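Local coordinates for protein ectoine hydroxylase (Sphingopyxis alaskensis, PDB 4MHR) that catalyses the iron- and 2-oxoglutarate-dependent hydroxylation of L-ectoine to 5-hydroxyectoine, an osmolyte that helps the cell survive osmotic stress, at residues Tyr132-Arg137 / Glu156-Glu161; Ala117-Val122 / Leu269-Val274; Val30-Trp35 / Arg166-Ser171. One frame throughout, in Å; residues are numbered along the deposited sequence.

Contact 1 of 3, residues Tyr132-Arg137 / Glu156-Glu161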
ATOM      1  N   TYR A 132       2.393  -9.242  -9.592  1.00 25.26           N
ATOM      2  CA  TYR A 132       1.334 -10.029  -8.994  1.00 26.02           C
ATOM      3  C   TYR A 132       0.967  -9.337  -7.683  1.00 27.18           C
ATOM      4  O   TYR A 132       1.656  -8.373  -7.237  1.00 25.10           O
ATOM      5  CB  TYR A 132       1.810 -11.487  -8.800  1.00 24.97           C
ATOM      6  CG  TYR A 132       2.805 -11.620  -7.674  1.00 24.98           C
ATOM      7  CD1 TYR A 132       4.147 -11.296  -7.853  1.00 25.40           C
ATOM      8  CD2 TYR A 132       2.410 -12.010  -6.441  1.00 24.58           C
ATOM      9  CE1 TYR A 132       5.023 -11.392  -6.830  1.00 26.49           C
ATOM     10  CE2 TYR A 132       3.321 -12.099  -5.373  1.00 25.35           C
ATOM     11  CZ  TYR A 132       4.610 -11.796  -5.595  1.00 28.25           C
ATOM     12  OH  TYR A 132       5.554 -11.841  -4.596  1.00 27.72           O
ATOM     13  N   ILE A 133      -0.160  -9.759  -7.114  1.00 27.90           N
ATOM     14  CA  ILE A 133      -0.688  -9.200  -5.864  1.00 29.56           C
ATOM     15  C   ILE A 133      -0.025  -9.840  -4.680  1.00 29.99           C
ATOM     16  O   ILE A 133      -0.244 -10.994  -4.438  1.00 28.19           O
ATOM     17  CB  ILE A 133      -2.224  -9.298  -5.751  1.00 30.65           C
ATOM     18  CG1 ILE A 133      -2.875  -8.597  -6.953  1.00 32.00           C
ATOM     19  CG2 ILE A 133      -2.697  -8.658  -4.438  1.00 30.79           C
ATOM     20  CD1 ILE A 133      -2.500  -7.130  -7.097  1.00 36.64           C
ATOM     21  N   HIS A 134       0.847  -9.102  -3.981  1.00 28.02           N
ATOM     22  CA  HIS A 134       1.523  -9.628  -2.779  1.00 29.17           C
ATOM     23  C   HIS A 134       0.516  -9.689  -1.596  1.00 26.98           C
ATOM     24  O   HIS A 134       0.573 -10.550  -0.754  1.00 26.43           O
ATOM     25  CB  HIS A 134       2.738  -8.742  -2.440  1.00 29.45           C
ATOM     26  CG  HIS A 134       3.266  -8.886  -1.042  1.00 30.49           C
ATOM     27  ND1 HIS A 134       4.091  -9.922  -0.643  1.00 32.85           N
ATOM     28  CD2 HIS A 134       3.154  -8.062   0.030  1.00 34.23           C
ATOM     29  CE1 HIS A 134       4.457  -9.736   0.615  1.00 32.55           C
ATOM     30  NE2 HIS A 134       3.899  -8.616   1.048  1.00 37.01           N
ATOM     31  N   GLN A 135      -0.379  -8.726  -1.532  1.00 25.96           N
ATOM     32  CA  GLN A 135      -1.311  -8.600  -0.418  1.00 26.82           C
ATOM     33  C   GLN A 135      -2.347  -7.651  -0.886  1.00 25.40           C
ATOM     34  O   GLN A 135      -2.028  -6.720  -1.630  1.00 25.76           O
ATOM     35  CB  GLN A 135      -0.603  -7.967   0.773  1.00 33.44           C
ATOM     36  CG  GLN A 135      -1.512  -7.712   1.968  1.00 38.00           C
ATOM     37  CD  GLN A 135      -0.796  -6.899   3.020  1.00 40.82           C
ATOM     38  OE1 GLN A 135      -0.967  -5.658   3.120  1.00 40.45           O
ATOM     39  NE2 GLN A 135       0.061  -7.565   3.765  1.00 39.94           N
ATOM     40  N   SER A 136      -3.570  -7.796  -0.401  1.00 26.87           N
ATOM     41  CA  SER A 136      -4.642  -6.818  -0.593  1.00 26.36           C
ATOM     42  C   SER A 136      -5.471  -6.671   0.674  1.00 30.75           C
ATOM     43  O   SER A 136      -5.491  -7.588   1.532  1.00 25.48           O
ATOM     44  CB  SER A 136      -5.533  -7.190  -1.750  1.00 28.85           C
ATOM     45  OG  SER A 136      -6.312  -8.353  -1.525  1.00 28.65           O
ATOM     46  N   ARG A 137      -6.134  -5.525   0.842  1.00 27.29           N
ATOM     47  CA  ARG A 137      -6.976  -5.354   2.060  1.00 33.18           C
ATOM     48  C   ARG A 137      -8.020  -4.359   1.746  1.00 30.83           C
ATOM     49  O   ARG A 137      -7.700  -3.342   1.112  1.00 32.36           O
ATOM     50  CB  ARG A 137      -6.296  -4.708   3.261  1.00 30.35           C
ATOM     51  CG  ARG A 137      -4.952  -5.102   3.684  1.00 44.47           C
ATOM     52  CD  ARG A 137      -4.304  -3.975   4.498  1.00 46.14           C
ATOM     53  NE  ARG A 137      -4.951  -3.786   5.778  1.00 55.12           N
ATOM     54  CZ  ARG A 137      -4.330  -3.730   6.963  1.00 61.10           C
ATOM     55  NH1 ARG A 137      -3.005  -3.841   7.066  1.00 57.67           N
ATOM     56  NH2 ARG A 137      -5.057  -3.555   8.062  1.00 54.24           N
ATOM     57  N   GLU A 156      10.128  -2.873   5.367  1.00 28.38           N
ATOM     58  CA  GLU A 156      10.940  -3.422   6.463  1.00 26.47           C
ATOM     59  C   GLU A 156      10.269  -4.691   7.012  1.00 26.94           C
ATOM     60  O   GLU A 156      10.961  -5.690   7.273  1.00 29.03           O
ATOM     61  CB  GLU A 156      11.207  -2.407   7.566  1.00 30.42           C
ATOM     62  CG  GLU A 156      12.293  -2.789   8.579  1.00 31.83           C
ATOM     63  CD  GLU A 156      11.770  -3.613   9.786  1.00 36.63           C
ATOM     64  OE1 GLU A 156      10.570  -3.810   9.869  1.00 29.41           O
ATOM     65  OE2 GLU A 156      12.614  -4.106  10.605  1.00 30.45           O
ATOM     66  N   THR A 157       8.928  -4.670   7.114  1.00 27.37           N
ATOM     67  CA  THR A 157       8.182  -5.877   7.437  1.00 30.46           C
ATOM     68  C   THR A 157       8.184  -6.939   6.356  1.00 31.50           C
ATOM     69  O   THR A 157       8.400  -8.132   6.647  1.00 31.28           O
ATOM     70  CB  THR A 157       6.763  -5.543   7.833  1.00 34.48           C
ATOM     71  OG1 THR A 157       6.832  -4.782   9.023  1.00 34.75           O
ATOM     72  CG2 THR A 157       5.860  -6.807   8.034  1.00 37.19           C
ATOM     73  N   TRP A 158       7.894  -6.542   5.125  1.00 31.57           N
ATOM     74  CA  TRP A 158       7.875  -7.501   4.027  1.00 31.49           C
ATOM     75  C   TRP A 158       9.224  -8.235   3.890  1.00 28.65           C
ATOM     76  O   TRP A 158       9.268  -9.419   3.630  1.00 28.17           O
ATOM     77  CB  TRP A 158       7.411  -6.854   2.715  1.00 29.26           C
ATOM     78  CG  TRP A 158       6.013  -6.345   2.785  1.00 27.51           C
ATOM     79  CD1 TRP A 158       5.032  -6.738   3.700  1.00 30.75           C
ATOM     80  CD2 TRP A 158       5.407  -5.330   1.969  1.00 27.09           C
ATOM     81  NE1 TRP A 158       3.879  -6.048   3.486  1.00 29.90           N
ATOM     82  CE2 TRP A 158       4.058  -5.177   2.428  1.00 28.02           C
ATOM     83  CE3 TRP A 158       5.876  -4.505   0.931  1.00 27.96           C
ATOM     84  CZ2 TRP A 158       3.163  -4.263   1.856  1.00 27.81           C
ATOM     85  CZ3 TRP A 158       5.015  -3.560   0.369  1.00 28.12           C
ATOM     86  CH2 TRP A 158       3.655  -3.430   0.840  1.00 29.00           C
ATOM     87  N   HIS A 159      10.296  -7.537   4.094  1.00 25.33           N
ATOM     88  CA  HIS A 159      11.599  -8.110   3.984  1.00 31.05           C
ATOM     89  C   HIS A 159      11.883  -9.037   5.200  1.00 35.13           C
ATOM     90  O   HIS A 159      12.130 -10.239   5.035  1.00 30.94           O
ATOM     91  CB  HIS A 159      12.599  -6.982   3.948  1.00 31.00           C
ATOM     92  CG  HIS A 159      14.018  -7.437   3.860  1.00 31.59           C
ATOM     93  ND1 HIS A 159      14.556  -7.996   2.714  1.00 33.64           N
ATOM     94  CD2 HIS A 159      14.999  -7.454   4.785  1.00 30.05           C
ATOM     95  CE1 HIS A 159      15.822  -8.294   2.944  1.00 33.99           C
ATOM     96  NE2 HIS A 159      16.118  -7.961   4.187  1.00 30.70           N
ATOM     97  N   VAL A 160      11.817  -8.466   6.404  1.00 34.21           N
ATOM     98  CA  VAL A 160      12.176  -9.194   7.644  1.00 35.06           C
ATOM     99  C   VAL A 160      11.231 -10.359   7.872  1.00 38.35           C
ATOM    100  O   VAL A 160      11.684 -11.487   8.144  1.00 34.77           O
ATOM    101  CB  VAL A 160      12.202  -8.305   8.893  1.00 36.52           C
ATOM    102  CG1 VAL A 160      12.345  -9.169  10.181  1.00 41.40           C
ATOM    103  CG2 VAL A 160      13.347  -7.348   8.793  1.00 36.00           C
ATOM    104  N   GLU A 161       9.934 -10.124   7.712  1.00 34.56           N
ATOM    105  CA  GLU A 161       8.951 -11.167   7.976  1.00 35.19           C
ATOM    106  C   GLU A 161       8.482 -12.016   6.805  1.00 39.37           C
ATOM    107  O   GLU A 161       8.121 -13.155   7.003  1.00 34.92           O
ATOM    108  CB  GLU A 161       7.741 -10.596   8.741  1.00 38.92           C
ATOM    109  CG  GLU A 161       8.136  -9.771   9.969  1.00 39.41           C
ATOM    110  CD  GLU A 161       6.950  -9.286  10.806  1.00 45.02           C
ATOM    111  OE1 GLU A 161       5.890  -9.902  10.746  1.00 49.43           O
ATOM    112  OE2 GLU A 161       7.088  -8.287  11.537  1.00 43.40           O
TER
HETATM  113  O   HOH W   1       2.084  -5.912   5.850  1.00 41.38           O
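The CA atoms of His134, at a corner of strand 131-141, and Trp158, on helix 154-162, are the nearest across the contact, 9.5 Å apart, and the contact is made by side chains. The imidazole comes edge-on over one face of the indole, an edge-to-face (T-shaped) pair with ring centroids 4.4 Å apart and planes at 66°. The leading atom is His134 NE2, which sits above the five-membered ring, 3.4 Å from Trp158 CD1. With CG of His134 anti to the backbone N (chi1 162°), the imidazole reaches out from the corner to the helix. Gln135 sends an extended chain the same way, its amide plane nearly perpendicular to the indole. A water accepts a hydrogen bond from Trp158 NE1 (3.0 Å) and a weak one from Gln135 NE2, whose stronger partner is the carbonyl O of Leu292. With Trp158 cut back to an alanine, the imidazole edge is likely to lose its aromatic face and the water its indole donor. Gln135 binds L-ectoine and Trp158 is important for its stabilization; Asp154, which binds the iron in the working enzyme, lies next to Trp158. The arrangement belongs to the substrate pocket of a cupin-fold dioxygenase whose facial triad has two histidines and one carboxylate.

Contact 2 of 3, residues Ala117-Val122 / Leu269-Val274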
ATOM      1  N   ALA A 117      -6.127  -2.132 -16.112  1.00 33.48           N
ATOM      2  CA  ALA A 117      -4.995  -1.504 -16.769  1.00 35.08           C
ATOM      3  C   ALA A 117      -4.626  -0.123 -16.178  1.00 34.84           C
ATOM      4  O   ALA A 117      -3.457   0.233 -16.110  1.00 30.49           O
ATOM      5  CB  ALA A 117      -5.306  -1.343 -18.241  1.00 37.88           C
ATOM      6  N   ARG A 118      -5.611   0.634 -15.726  1.00 28.86           N
ATOM      7  CA  ARG A 118      -5.332   1.939 -15.192  1.00 29.31           C
ATOM      8  C   ARG A 118      -4.497   1.809 -13.913  1.00 31.58           C
ATOM      9  O   ARG A 118      -3.845   2.770 -13.579  1.00 28.26           O
ATOM     10  CB  ARG A 118      -6.611   2.719 -14.884  1.00 30.96           C
ATOM     11  CG  ARG A 118      -7.354   3.216 -16.104  1.00 36.49           C
ATOM     12  CD  ARG A 118      -8.789   3.624 -15.756  1.00 36.37           C
ATOM     13  NE  ARG A 118      -9.611   2.442 -15.587  1.00 33.33           N
ATOM     14  CZ  ARG A 118     -10.942   2.450 -15.495  1.00 30.87           C
ATOM     15  NH1 ARG A 118     -11.636   3.599 -15.542  1.00 32.29           N
ATOM     16  NH2 ARG A 118     -11.560   1.301 -15.371  1.00 31.20           N
ATOM     17  N   LEU A 119      -4.561   0.656 -13.215  1.00 24.87           N
ATOM     18  CA  LEU A 119      -3.723   0.385 -12.066  1.00 29.16           C
ATOM     19  C   LEU A 119      -2.526  -0.470 -12.462  1.00 28.85           C
ATOM     20  O   LEU A 119      -1.328  -0.069 -12.298  1.00 23.61           O
ATOM     21  CB  LEU A 119      -4.538  -0.226 -10.911  1.00 27.89           C
ATOM     22  CG  LEU A 119      -5.734   0.604 -10.470  1.00 29.31           C
ATOM     23  CD1 LEU A 119      -6.361   0.003  -9.237  1.00 29.69           C
ATOM     24  CD2 LEU A 119      -5.335   2.091 -10.187  1.00 30.45           C
ATOM     25  N   ALA A 120      -2.815  -1.651 -12.994  1.00 26.47           N
ATOM     26  CA  ALA A 120      -1.760  -2.649 -13.204  1.00 24.46           C
ATOM     27  C   ALA A 120      -0.648  -2.258 -14.208  1.00 26.33           C
ATOM     28  O   ALA A 120       0.493  -2.703 -14.012  1.00 24.75           O
ATOM     29  CB  ALA A 120      -2.333  -4.020 -13.568  1.00 30.07           C
ATOM     30  N   ASP A 121      -0.973  -1.543 -15.296  1.00 26.32           N
ATOM     31  CA  ASP A 121       0.045  -1.040 -16.229  1.00 28.07           C
ATOM     32  C   ASP A 121       0.948   0.025 -15.611  1.00 25.80           C
ATOM     33  O   ASP A 121       2.115   0.118 -15.964  1.00 23.26           O
ATOM     34  CB  ASP A 121      -0.535  -0.466 -17.527  1.00 28.75           C
ATOM     35  CG  ASP A 121      -0.952  -1.591 -18.497  1.00 32.36           C
ATOM     36  OD1 ASP A 121      -0.598  -2.700 -18.208  1.00 31.79           O
ATOM     37  OD2 ASP A 121      -1.652  -1.356 -19.461  1.00 33.35           O
ATOM     38  N   VAL A 122       0.421   0.753 -14.664  1.00 22.31           N
ATOM     39  CA  VAL A 122       1.267   1.728 -13.928  1.00 24.22           C
ATOM     40  C   VAL A 122       2.217   0.970 -13.029  1.00 26.65           C
ATOM     41  O   VAL A 122       3.438   1.260 -12.983  1.00 22.77           O
ATOM     42  CB  VAL A 122       0.394   2.737 -13.166  1.00 22.54           C
ATOM     43  CG1 VAL A 122       1.207   3.626 -12.301  1.00 22.60           C
ATOM     44  CG2 VAL A 122      -0.416   3.666 -14.095  1.00 24.03           C
ATOM     45  N   LEU A 269      -4.064  -2.247  -2.511  1.00 24.60           N
ATOM     46  CA  LEU A 269      -3.504  -3.303  -3.375  1.00 27.39           C
ATOM     47  C   LEU A 269      -1.988  -3.216  -3.385  1.00 27.17           C
ATOM     48  O   LEU A 269      -1.469  -2.151  -3.678  1.00 25.69           O
ATOM     49  CB  LEU A 269      -4.051  -3.132  -4.775  1.00 26.87           C
ATOM     50  CG  LEU A 269      -5.575  -3.144  -4.925  1.00 30.84           C
ATOM     51  CD1 LEU A 269      -6.026  -2.760  -6.317  1.00 34.49           C
ATOM     52  CD2 LEU A 269      -6.088  -4.551  -4.617  1.00 38.96           C
ATOM     53  N   VAL A 270      -1.287  -4.291  -3.026  1.00 24.12           N
ATOM     54  CA  VAL A 270       0.143  -4.330  -3.110  1.00 24.63           C
ATOM     55  C   VAL A 270       0.580  -5.128  -4.327  1.00 25.55           C
ATOM     56  O   VAL A 270       0.357  -6.348  -4.415  1.00 26.91           O
ATOM     57  CB  VAL A 270       0.791  -4.901  -1.832  1.00 26.57           C
ATOM     58  CG1 VAL A 270       2.317  -4.875  -1.926  1.00 26.69           C
ATOM     59  CG2 VAL A 270       0.312  -4.141  -0.587  1.00 28.88           C
ATOM     60  N   TYR A 271       1.274  -4.444  -5.237  1.00 24.82           N
ATOM     61  CA  TYR A 271       1.836  -5.062  -6.466  1.00 24.09           C
ATOM     62  C   TYR A 271       3.295  -5.342  -6.209  1.00 23.54           C
ATOM     63  O   TYR A 271       4.043  -4.474  -5.732  1.00 25.32           O
ATOM     64  CB  TYR A 271       1.641  -4.113  -7.658  1.00 23.91           C
ATOM     65  CG  TYR A 271       0.239  -3.837  -8.067  1.00 24.20           C
ATOM     66  CD1 TYR A 271      -0.394  -4.612  -9.067  1.00 26.00           C
ATOM     67  CD2 TYR A 271      -0.503  -2.834  -7.472  1.00 27.35           C
ATOM     68  CE1 TYR A 271      -1.718  -4.330  -9.472  1.00 27.37           C
ATOM     69  CE2 TYR A 271      -1.838  -2.579  -7.851  1.00 26.19           C
ATOM     70  CZ  TYR A 271      -2.441  -3.364  -8.818  1.00 27.08           C
ATOM     71  OH  TYR A 271      -3.721  -3.101  -9.200  1.00 27.98           O
ATOM     72  N   ASN A 272       3.729  -6.553  -6.475  1.00 25.69           N
ATOM     73  CA  ASN A 272       5.141  -6.915  -6.452  1.00 25.04           C
ATOM     74  C   ASN A 272       5.625  -7.396  -7.844  1.00 28.27           C
ATOM     75  O   ASN A 272       4.877  -7.985  -8.564  1.00 25.70           O
ATOM     76  CB  ASN A 272       5.407  -7.979  -5.394  1.00 26.12           C
ATOM     77  CG  ASN A 272       6.922  -8.165  -5.106  1.00 26.60           C
ATOM     78  OD1 ASN A 272       7.748  -7.248  -5.248  1.00 24.36           O
ATOM     79  ND2 ASN A 272       7.282  -9.356  -4.634  1.00 26.40           N
ATOM     80  N   ALA A 273       6.879  -7.142  -8.200  1.00 24.99           N
ATOM     81  CA  ALA A 273       7.421  -7.669  -9.441  1.00 23.68           C
ATOM     82  C   ALA A 273       7.513  -9.203  -9.291  1.00 26.03           C
ATOM     83  O   ALA A 273       7.930  -9.726  -8.218  1.00 25.32           O
ATOM     84  CB  ALA A 273       8.824  -7.073  -9.722  1.00 24.75           C
ATOM     85  N   VAL A 274       7.137  -9.920 -10.331  1.00 26.51           N
ATOM     86  CA  VAL A 274       7.287 -11.426 -10.293  1.00 27.63           C
ATOM     87  C   VAL A 274       8.728 -11.885 -10.045  1.00 30.56           C
ATOM     88  O   VAL A 274       8.910 -12.865  -9.365  1.00 31.56           O
ATOM     89  CB  VAL A 274       6.673 -12.134 -11.532  1.00 29.86           C
ATOM     90  CG1 VAL A 274       5.191 -11.850 -11.693  1.00 27.64           C
ATOM     91  CG2 VAL A 274       7.408 -11.693 -12.807  1.00 34.23           C
TER
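Tyr271 reaches from strand 264-273 to helix 117-127, and the end of its ring meets two successive helix residues. Its hydroxyl lies beside the base of the leucine side chain, Tyr271 OH being 3.4 Å from Leu119 CB. The ring carbon Tyr271 CE1 packs on Ala120, 4.1 Å from its CA and 4.2 Å from its CB; the small side chain probably permits this approach to the helix backbone itself. Farther out, the leucine of the helix meets that of the strand through single methyl groups, Leu119 CD1 to Leu269 CD1 at 4.0 Å, their side chains crossing at about a right angle.

The tyrosine turns CG anti to its own carbonyl carbon (chi1 -65°), which carries the ring off the sheet toward the helix. Leu269 and Tyr271, two residues apart on the strand, both point to the helix, as alternation along a strand requires. The phenol is buried but not left without a polar mate: Tyr271 OH is hydrogen-bonded to the carbonyl O of Ala114, in the preceding helix 108-115, which fixes the far end of the ring while the apolar neighbours line its flank.

The axes of segments 117-122 and 269-273 approach to 10.1 Å, their N-to-C directions 37° apart, a spacing filled by side chains. This is helix-on-sheet packing against the major sheet of the cupin fold: strand 264-273 runs between strands 169-175 and 131-141, whose Met172 and Ile133 also touch Tyr271, while Leu119 extends to Val244 of strand 244-248.

Contact 3 of 3, residues Val30-Trp35 / Arg166-Ser171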
ATOM      1  N   VAL A  30      14.020   3.296  -7.693  1.00 22.99           N
ATOM      2  CA  VAL A  30      12.621   3.638  -7.351  1.00 23.90           C
ATOM      3  C   VAL A  30      11.703   3.342  -8.563  1.00 21.89           C
ATOM      4  O   VAL A  30      10.703   2.665  -8.440  1.00 23.22           O
ATOM      5  CB  VAL A  30      12.480   5.048  -6.779  1.00 24.08           C
ATOM      6  CG1 VAL A  30      11.083   5.327  -6.242  1.00 22.95           C
ATOM      7  CG2 VAL A  30      13.453   5.308  -5.610  1.00 23.16           C
ATOM      8  N   VAL A  31      12.023   3.932  -9.709  1.00 25.62           N
ATOM      9  CA  VAL A  31      11.305   3.698 -10.952  1.00 21.29           C
ATOM     10  C   VAL A  31      12.223   2.685 -11.705  1.00 25.74           C
ATOM     11  O   VAL A  31      13.389   2.951 -12.015  1.00 23.72           O
ATOM     12  CB  VAL A  31      11.135   4.969 -11.758  1.00 22.98           C
ATOM     13  CG1 VAL A  31      10.601   4.687 -13.156  1.00 25.44           C
ATOM     14  CG2 VAL A  31      10.265   5.936 -11.002  1.00 24.42           C
ATOM     15  N   HIS A  32      11.675   1.528 -12.000  1.00 22.66           N
ATOM     16  CA  HIS A  32      12.465   0.431 -12.553  1.00 23.86           C
ATOM     17  C   HIS A  32      12.410   0.306 -14.100  1.00 27.17           C
ATOM     18  O   HIS A  32      12.749  -0.762 -14.691  1.00 25.94           O
ATOM     19  CB  HIS A  32      11.975  -0.848 -11.929  1.00 22.65           C
ATOM     20  CG  HIS A  32      12.330  -1.039 -10.483  1.00 21.93           C
ATOM     21  ND1 HIS A  32      11.638  -0.449  -9.441  1.00 24.68           N
ATOM     22  CD2 HIS A  32      13.305  -1.782  -9.908  1.00 19.80           C
ATOM     23  CE1 HIS A  32      12.149  -0.863  -8.279  1.00 21.30           C
ATOM     24  NE2 HIS A  32      13.163  -1.678  -8.548  1.00 22.62           N
ATOM     25  N   SER A  33      11.942   1.355 -14.754  1.00 26.98           N
ATOM     26  CA  SER A  33      11.839   1.347 -16.245  1.00 26.03           C
ATOM     27  C   SER A  33      12.427   2.638 -16.732  1.00 28.23           C
ATOM     28  O   SER A  33      12.283   3.650 -16.045  1.00 27.16           O
ATOM     29  CB  SER A  33      10.355   1.297 -16.733  1.00 25.83           C
ATOM     30  OG  SER A  33       9.704   0.049 -16.423  1.00 23.84           O
ATOM     31  N   GLU A  34      12.985   2.636 -17.954  1.00 28.00           N
ATOM     32  CA  GLU A  34      13.230   3.910 -18.675  1.00 24.76           C
ATOM     33  C   GLU A  34      11.869   4.508 -18.996  1.00 26.22           C
ATOM     34  O   GLU A  34      10.952   3.789 -19.363  1.00 26.06           O
ATOM     35  CB  GLU A  34      14.045   3.664 -19.985  1.00 23.13           C
ATOM     36  CG  GLU A  34      15.331   2.875 -19.807  1.00 26.74           C
ATOM     37  CD  GLU A  34      16.403   3.861 -19.283  1.00 29.86           C
ATOM     38  OE1 GLU A  34      16.093   5.050 -19.326  1.00 29.57           O
ATOM     39  OE2 GLU A  34      17.525   3.483 -18.921  1.00 27.91           O
ATOM     40  N   TRP A  35      11.725   5.814 -18.895  1.00 24.42           N
ATOM     41  CA  TRP A  35      10.510   6.448 -19.312  1.00 29.16           C
ATOM     42  C   TRP A  35      10.505   6.629 -20.816  1.00 30.40           C
ATOM     43  O   TRP A  35      11.479   7.120 -21.331  1.00 27.09           O
ATOM     44  CB  TRP A  35      10.347   7.823 -18.685  1.00 25.98           C
ATOM     45  CG  TRP A  35       8.966   8.415 -19.043  1.00 27.24           C
ATOM     46  CD1 TRP A  35       7.749   8.146 -18.444  1.00 25.98           C
ATOM     47  CD2 TRP A  35       8.672   9.291 -20.164  1.00 28.25           C
ATOM     48  NE1 TRP A  35       6.734   8.869 -19.072  1.00 25.21           N
ATOM     49  CE2 TRP A  35       7.276   9.586 -20.119  1.00 28.18           C
ATOM     50  CE3 TRP A  35       9.474   9.932 -21.144  1.00 30.38           C
ATOM     51  CZ2 TRP A  35       6.655  10.456 -21.060  1.00 29.67           C
ATOM     52  CZ3 TRP A  35       8.815  10.783 -22.129  1.00 30.14           C
ATOM     53  CH2 TRP A  35       7.445  11.030 -22.064  1.00 25.74           C
ATOM     54  N   ARG A 166      14.022  -7.366  -2.246  1.00 27.62           N
ATOM     55  CA  ARG A 166      14.428  -6.094  -2.849  1.00 26.31           C
ATOM     56  C   ARG A 166      13.271  -5.059  -2.796  1.00 24.82           C
ATOM     57  O   ARG A 166      12.114  -5.415  -2.777  1.00 22.84           O
ATOM     58  CB  ARG A 166      14.879  -6.260  -4.294  1.00 25.68           C
ATOM     59  CG  ARG A 166      16.042  -7.214  -4.556  1.00 34.90           C
ATOM     60  CD  ARG A 166      17.313  -6.609  -4.033  1.00 41.67           C
ATOM     61  NE  ARG A 166      18.337  -7.163  -4.807  1.00 50.92           N
ATOM     62  CZ  ARG A 166      18.967  -6.610  -5.840  1.00 42.26           C
ATOM     63  NH1 ARG A 166      18.761  -5.384  -6.272  1.00 39.39           N
ATOM     64  NH2 ARG A 166      19.849  -7.369  -6.430  1.00 31.38           N
ATOM     65  N   MET A 167      13.612  -3.775  -2.891  1.00 23.81           N
ATOM     66  CA  MET A 167      12.567  -2.724  -2.928  1.00 23.96           C
ATOM     67  C   MET A 167      12.053  -2.610  -4.333  1.00 22.33           C
ATOM     68  O   MET A 167      12.560  -1.809  -5.096  1.00 23.71           O
ATOM     69  CB  MET A 167      13.125  -1.393  -2.438  1.00 22.39           C
ATOM     70  CG  MET A 167      13.567  -1.481  -0.963  1.00 20.67           C
ATOM     71  SD  MET A 167      14.189   0.132  -0.547  1.00 25.98           S
ATOM     72  CE  MET A 167      14.763  -0.192   1.113  1.00 26.23           C
ATOM     73  N   ARG A 168      11.109  -3.465  -4.676  1.00 23.33           N
ATOM     74  CA  ARG A 168      10.564  -3.535  -6.024  1.00 22.77           C
ATOM     75  C   ARG A 168       9.075  -3.914  -5.961  1.00 22.87           C
ATOM     76  O   ARG A 168       8.527  -4.754  -6.697  1.00 23.69           O
ATOM     77  CB  ARG A 168      11.416  -4.416  -6.951  1.00 28.40           C
ATOM     78  CG  ARG A 168      10.791  -4.460  -8.327  1.00 28.85           C
ATOM     79  CD  ARG A 168      11.364  -4.365  -9.701  1.00 41.39           C
ATOM     80  NE  ARG A 168      12.263  -5.320 -10.097  1.00 30.46           N
ATOM     81  CZ  ARG A 168      12.779  -5.613 -11.332  1.00 31.04           C
ATOM     82  NH1 ARG A 168      12.390  -5.256 -12.543  1.00 31.31           N
ATOM     83  NH2 ARG A 168      13.795  -6.432 -11.291  1.00 24.96           N
ATOM     84  N   ALA A 169       8.396  -3.248  -5.021  1.00 24.14           N
ATOM     85  CA  ALA A 169       6.969  -3.381  -4.803  1.00 23.25           C
ATOM     86  C   ALA A 169       6.366  -2.036  -4.539  1.00 22.25           C
ATOM     87  O   ALA A 169       7.043  -1.095  -4.084  1.00 23.24           O
ATOM     88  CB  ALA A 169       6.652  -4.333  -3.632  1.00 26.20           C
ATOM     89  N   LEU A 170       5.076  -1.923  -4.808  1.00 21.50           N
ATOM     90  CA  LEU A 170       4.382  -0.701  -4.463  1.00 26.03           C
ATOM     91  C   LEU A 170       2.965  -0.936  -4.014  1.00 27.48           C
ATOM     92  O   LEU A 170       2.338  -2.009  -4.329  1.00 26.38           O
ATOM     93  CB  LEU A 170       4.383   0.253  -5.606  1.00 30.27           C
ATOM     94  CG  LEU A 170       3.735  -0.148  -6.883  1.00 31.18           C
ATOM     95  CD1 LEU A 170       2.252   0.107  -6.860  1.00 36.71           C
ATOM     96  CD2 LEU A 170       4.281   0.768  -7.946  1.00 41.05           C
ATOM     97  N   SER A 171       2.449   0.036  -3.269  1.00 22.51           N
ATOM     98  CA  SER A 171       1.053  -0.039  -2.817  1.00 23.25           C
ATOM     99  C   SER A 171       0.195   0.978  -3.507  1.00 26.36           C
ATOM    100  O   SER A 171       0.645   2.118  -3.827  1.00 24.58           O
ATOM    101  CB  SER A 171       0.983   0.205  -1.325  1.00 26.37           C
ATOM    102  OG  SER A 171       1.818  -0.769  -0.705  1.00 28.02           O
TER
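His32, in the loop between strand 23-25 and helix 43-52, packs against Met167 and Arg168 just where the chain enters strand 169-175 of the large cupin sheet; Met167 is the centre of an inverse gamma turn there. The main interaction is CH-pi. Arg168 CD lies over one face of the imidazole, 3.4 Å from the His32 ring centroid and 20° off the ring normal. CG of Arg168 is anti to the backbone N (chi1 179°), and bends at chi2 and chi3 lead the chain across the ring, with CB and CG also beside His32 NE2. The guanidinium plane is nearly parallel to that of the imidazole, the two only 3° apart, though His32 CD2 lies oblique to the guanidinium.

Polar bonds fix both groups from outside the pair. Arg168 NH1 is hydrogen-bonded to the carbonyl O of Leu127, and His32 ND1 to that of Leu126, so the C-terminal part of helix 117-127 holds both side chains in place. A backbone carbonyl meets the rim of the imidazole: Met167 O comes in at the ring edge, in its plane, 3.3 Å from His32 CE1.

In the fold
The three contacts meet on one sheet, in which strand 264-273 of contact 2 lies between strand 131-141 of contact 1 and strand 169-175 of contact 3. Probable backbone hydrogen bonds join them: His134 N to Val270 O (2.8 Å) and Tyr271 N to Leu170 O (2.8 Å). Contact 1 contributes Gln135 and Trp158 to the ectoine site, and Trp158 rests on the other two contacts through CH2, 3.4 Å from Val270 CG1 and 3.6 Å from Ser171 OG. The side chains of Tyr271 and Met167 are about 9 Å and 8 Å from that of Trp158. Contacts 2 and 3, centres about 11 Å apart, alternate along the chain; contact 1 is nested inside the loops both close.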